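Acarbose/maltose binding protein GacH (Streptomyces glaucescens, PDB 3K01) binds acarbose and an acarbose homologue, and possibly maltose, as the extracellular solute receptor of an ABC transporter. Local coordinates at residues T127-G131 and K132-V136; N308-A311 and S312-F315. All coordinates share one frame; numbering follows the deposited sequence.

Contact 1: residues T127-G131 and K132-V136; sequences TRYEG and KTYAV
Arg128 and Thr133 face each other as a non-hydrogen-bonded pair in a tight antiparallel beta hairpin, whose type I' turn runs from Tyr129 to Lys132. The arginine side chain folds back across the neighbouring strand. Its CB lies 3.6 Å from Lys132 O; CG stands beside the backbone N (chi1 -51°), and bends at the next two torsions bring CD to 3.3 Å from Thr133 OG1. Beyond NE, the guanidinium has Lys132 N over one face, toward the rim, while its NH1 donates to Thr133 OG1 at 3.1 Å, an acceptor lying in the guanidinium plane. NH1 also has a long, weak ion pair with Asp108. The other face of the hairpin carries Tyr129 and Lys132, and Tyr129 packs against helix 92-100. Tyr129 and Lys132 pair through both backbone bonds, Tyr129 N to Lys132 O at 2.8 Å and Lys132 N to Tyr129 O. Past the paired strands, Tyr134 N gives a nearly straight bond (176°) to Thr127 O. The Tyr134 ring turns its edge to Tyr129 O, 3.5 Å from Tyr134 CE2, while CD2 packs against Tyr129 CB. A water donates to Tyr129 O at 2.8 Å and also bonds Tyr134 OH.

Contact 2: residues N308-A311 and S312-F315; sequences NLDA and SYAF
Ser312 OG reaches back one turn to donate to Asn308 O at 2.8 Å, and Ser312 N donates to the same oxygen at 3.0 Å. Two donors of one residue thus grip a single carbonyl, the amide lying near its plane and the hydroxyl well above it. The side-chain bond is possible because OG stands beside its own backbone N (chi1 -60°), which turns it toward the start of the helix. This is the tightly packed side: Ser312 rests on Val87 and Val302, Ala311 on Val30, and the Phe315 ring meets Phe32 and, edge-to-face, Phe51, so this flank of the helix is set against the strands of the sheet. These residues form the first turns of helix 309-320, with Asn308 as its N-cap. Asn308 OD1 accepts a weak capping bond from Ala311 N at 3.3 Å, while ND2 donates to the backbone oxygens of Ser27 and Thr29, tying the cap to the region where strand 28-34 begins. On the Tyr313 side the ring root still sits close, with Leu309 O over one face, 3.2 Å from Tyr313 CG and offset toward the rim. Farther out the packing slackens. Leu309 CB lies 3.9 Å from Tyr313 CZ, Leu309 CD1 comes 3.9 Å from Tyr313 OH, and the leucine side chain also touches Val302. Exposed Asp310 crosses the same ring at an angle, its carboxylate plane turned 57° from the ring plane and OD1 3.8 Å from Tyr313 CE2.

Both contacts are local and partly buried, but they belong to different elements: contact 1 is a beta hairpin and contact 2 the opening turns of helix 309-320. Their centres lie about 17 Å apart, and their atoms do not touch. One connection is Val136, at the end of contact 1, which packs on Val316 and Ser320 farther along that helix. Strand 293-302 also borders both, through Asn299, Leu300 and Ser301 for contact 1 and Val302 for contact 2. In the hairpin, exposure rises toward the turn, and a guanidinium and water supplement the cross-strand bonds; in the helix, one flank (Ala311, Ser312, Phe315) is buried and another, with Asp310, is exposed, and a hydroxyl and a cap supplement the backbone bonds.

Contact 1: residues T127-G131 and K132-V136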
# COMPACT_ATOMS: atom_id res chain seq x y z
N THR A 127 -5.24 10.39 5.38
CA THR A 127 -6.64 10.78 5.61
C THR A 127 -6.93 12.23 5.25
O THR A 127 -8.08 12.65 5.32
CB THR A 127 -7.04 10.57 7.09
OG1 THR A 127 -6.37 11.52 7.92
CG2 THR A 127 -6.78 9.13 7.56
N ARG A 128 -5.91 12.99 4.86
CA ARG A 128 -6.05 14.44 4.66
C ARG A 128 -6.01 14.81 3.19
O ARG A 128 -5.24 14.21 2.41
CB ARG A 128 -4.94 15.20 5.39
CG ARG A 128 -4.78 14.83 6.84
CD ARG A 128 -5.31 15.84 7.76
NE ARG A 128 -4.70 17.16 7.60
CZ ARG A 128 -5.31 18.27 8.01
NH1 ARG A 128 -6.51 18.18 8.58
NH2 ARG A 128 -4.73 19.45 7.85
N TYR A 129 -6.78 15.82 2.85
CA TYR A 129 -6.82 16.32 1.48
C TYR A 129 -6.99 17.82 1.59
O TYR A 129 -7.96 18.29 2.18
CB TYR A 129 -7.97 15.71 0.69
CG TYR A 129 -8.12 16.29 -0.71
CD1 TYR A 129 -7.16 16.09 -1.69
CD2 TYR A 129 -9.23 17.07 -1.04
CE1 TYR A 129 -7.31 16.64 -2.95
CE2 TYR A 129 -9.39 17.61 -2.30
CZ TYR A 129 -8.41 17.39 -3.25
OH TYR A 129 -8.55 17.91 -4.52
N GLU A 130 -5.98 18.55 1.07
CA GLU A 130 -5.97 20.01 1.03
C GLU A 130 -6.35 20.60 2.38
O GLU A 130 -7.22 21.47 2.49
CB GLU A 130 -6.88 20.50 -0.09
CG GLU A 130 -6.36 20.02 -1.44
CD GLU A 130 -7.04 20.63 -2.64
OE1 GLU A 130 -8.20 21.10 -2.52
OE2 GLU A 130 -6.41 20.61 -3.72
N GLY A 131 -5.67 20.12 3.41
CA GLY A 131 -5.77 20.72 4.73
C GLY A 131 -6.99 20.32 5.54
O GLY A 131 -7.19 20.89 6.63
N LYS A 132 -7.80 19.36 5.06
CA LYS A 132 -8.93 18.84 5.85
C LYS A 132 -8.86 17.33 5.95
O LYS A 132 -8.24 16.68 5.10
CB LYS A 132 -10.27 19.26 5.26
CG LYS A 132 -10.54 20.78 5.35
CD LYS A 132 -11.87 21.15 4.75
CE LYS A 132 -12.16 22.64 4.89
NZ LYS A 132 -13.32 23.00 4.04
N THR A 133 -9.48 16.77 6.97
CA THR A 133 -9.46 15.32 7.20
C THR A 133 -10.75 14.72 6.66
O THR A 133 -11.86 15.19 7.00
CB THR A 133 -9.38 15.05 8.70
OG1 THR A 133 -8.23 15.73 9.22
CG2 THR A 133 -9.24 13.56 8.98
N TYR A 134 -10.64 13.68 5.82
CA TYR A 134 -11.79 13.03 5.22
C TYR A 134 -11.87 11.54 5.49
O TYR A 134 -12.64 10.82 4.85
CB TYR A 134 -11.80 13.27 3.70
CG TYR A 134 -12.02 14.71 3.32
CD1 TYR A 134 -13.31 15.23 3.24
CD2 TYR A 134 -10.95 15.55 3.03
CE1 TYR A 134 -13.53 16.56 2.88
CE2 TYR A 134 -11.16 16.88 2.69
CZ TYR A 134 -12.43 17.36 2.60
OH TYR A 134 -12.65 18.69 2.26
N ALA A 135 -11.06 11.05 6.42
CA ALA A 135 -11.09 9.62 6.73
C ALA A 135 -10.46 9.40 8.08
O ALA A 135 -9.85 10.30 8.64
CB ALA A 135 -10.35 8.79 5.64
N VAL A 136 -10.59 8.16 8.56
CA VAL A 136 -9.81 7.66 9.69
C VAL A 136 -9.06 6.39 9.21
O VAL A 136 -9.57 5.63 8.39
CB VAL A 136 -10.66 7.33 10.94
CG1 VAL A 136 -11.25 8.62 11.51
CG2 VAL A 136 -11.78 6.33 10.62
O HOH W 1 -7.95 10.59 10.63
O HOH W 2 -10.11 20.01 1.65

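Contact 2: residues N308-A311 and S312-F315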
# COMPACT_ATOMS: atom_id res chain seq x y z
N ASN A 308 -27.16 10.25 8.15
CA ASN A 308 -26.88 9.88 9.51
C ASN A 308 -25.44 10.16 9.87
O ASN A 308 -24.66 9.25 10.22
CB ASN A 308 -27.27 8.44 9.79
CG ASN A 308 -27.45 8.18 11.27
OD1 ASN A 308 -27.16 9.06 12.12
ND2 ASN A 308 -27.93 6.99 11.61
N LEU A 309 -25.06 11.42 9.79
CA LEU A 309 -23.68 11.80 10.04
C LEU A 309 -23.25 11.44 11.44
O LEU A 309 -22.16 10.91 11.65
CB LEU A 309 -23.45 13.29 9.78
CG LEU A 309 -23.48 13.73 8.32
CD1 LEU A 309 -23.53 15.24 8.27
CD2 LEU A 309 -22.27 13.20 7.54
N ASP A 310 -24.08 11.71 12.43
CA ASP A 310 -23.63 11.50 13.79
C ASP A 310 -23.34 10.02 14.08
O ASP A 310 -22.32 9.69 14.70
CB ASP A 310 -24.62 12.10 14.79
CG ASP A 310 -24.66 13.61 14.73
OD1 ASP A 310 -23.63 14.25 14.44
OD2 ASP A 310 -25.75 14.16 14.98
N ALA A 311 -24.20 9.13 13.62
CA ALA A 311 -23.95 7.71 13.85
C ALA A 311 -22.75 7.24 13.03
O ALA A 311 -22.02 6.36 13.47
CB ALA A 311 -25.18 6.86 13.56
N SER A 312 -22.59 7.83 11.84
CA SER A 312 -21.46 7.49 10.98
C SER A 312 -20.13 7.92 11.60
O SER A 312 -19.15 7.18 11.53
CB SER A 312 -21.61 8.07 9.58
OG SER A 312 -22.78 7.58 8.94
N TYR A 313 -20.08 9.10 12.22
CA TYR A 313 -18.86 9.51 12.90
C TYR A 313 -18.50 8.48 13.97
O TYR A 313 -17.34 8.08 14.10
CB TYR A 313 -19.07 10.85 13.61
CG TYR A 313 -19.36 12.04 12.72
CD1 TYR A 313 -18.89 12.13 11.41
CD2 TYR A 313 -20.13 13.11 13.22
CE1 TYR A 313 -19.18 13.25 10.62
CE2 TYR A 313 -20.41 14.21 12.44
CZ TYR A 313 -19.95 14.28 11.14
OH TYR A 313 -20.24 15.39 10.37
N ALA A 314 -19.50 8.06 14.76
CA ALA A 314 -19.25 7.11 15.81
C ALA A 314 -18.86 5.74 15.25
O ALA A 314 -17.99 5.04 15.82
CB ALA A 314 -20.49 6.99 16.71
N PHE A 315 -19.45 5.36 14.12
CA PHE A 315 -19.11 4.07 13.52
C PHE A 315 -17.65 4.03 13.03
O PHE A 315 -16.94 3.05 13.28
CB PHE A 315 -20.06 3.78 12.37
CG PHE A 315 -19.81 2.44 11.70
CD1 PHE A 315 -20.29 1.28 12.27
CD2 PHE A 315 -19.07 2.37 10.54
CE1 PHE A 315 -20.06 0.04 11.67
CE2 PHE A 315 -18.83 1.14 9.92
CZ PHE A 315 -19.33 -0.03 10.49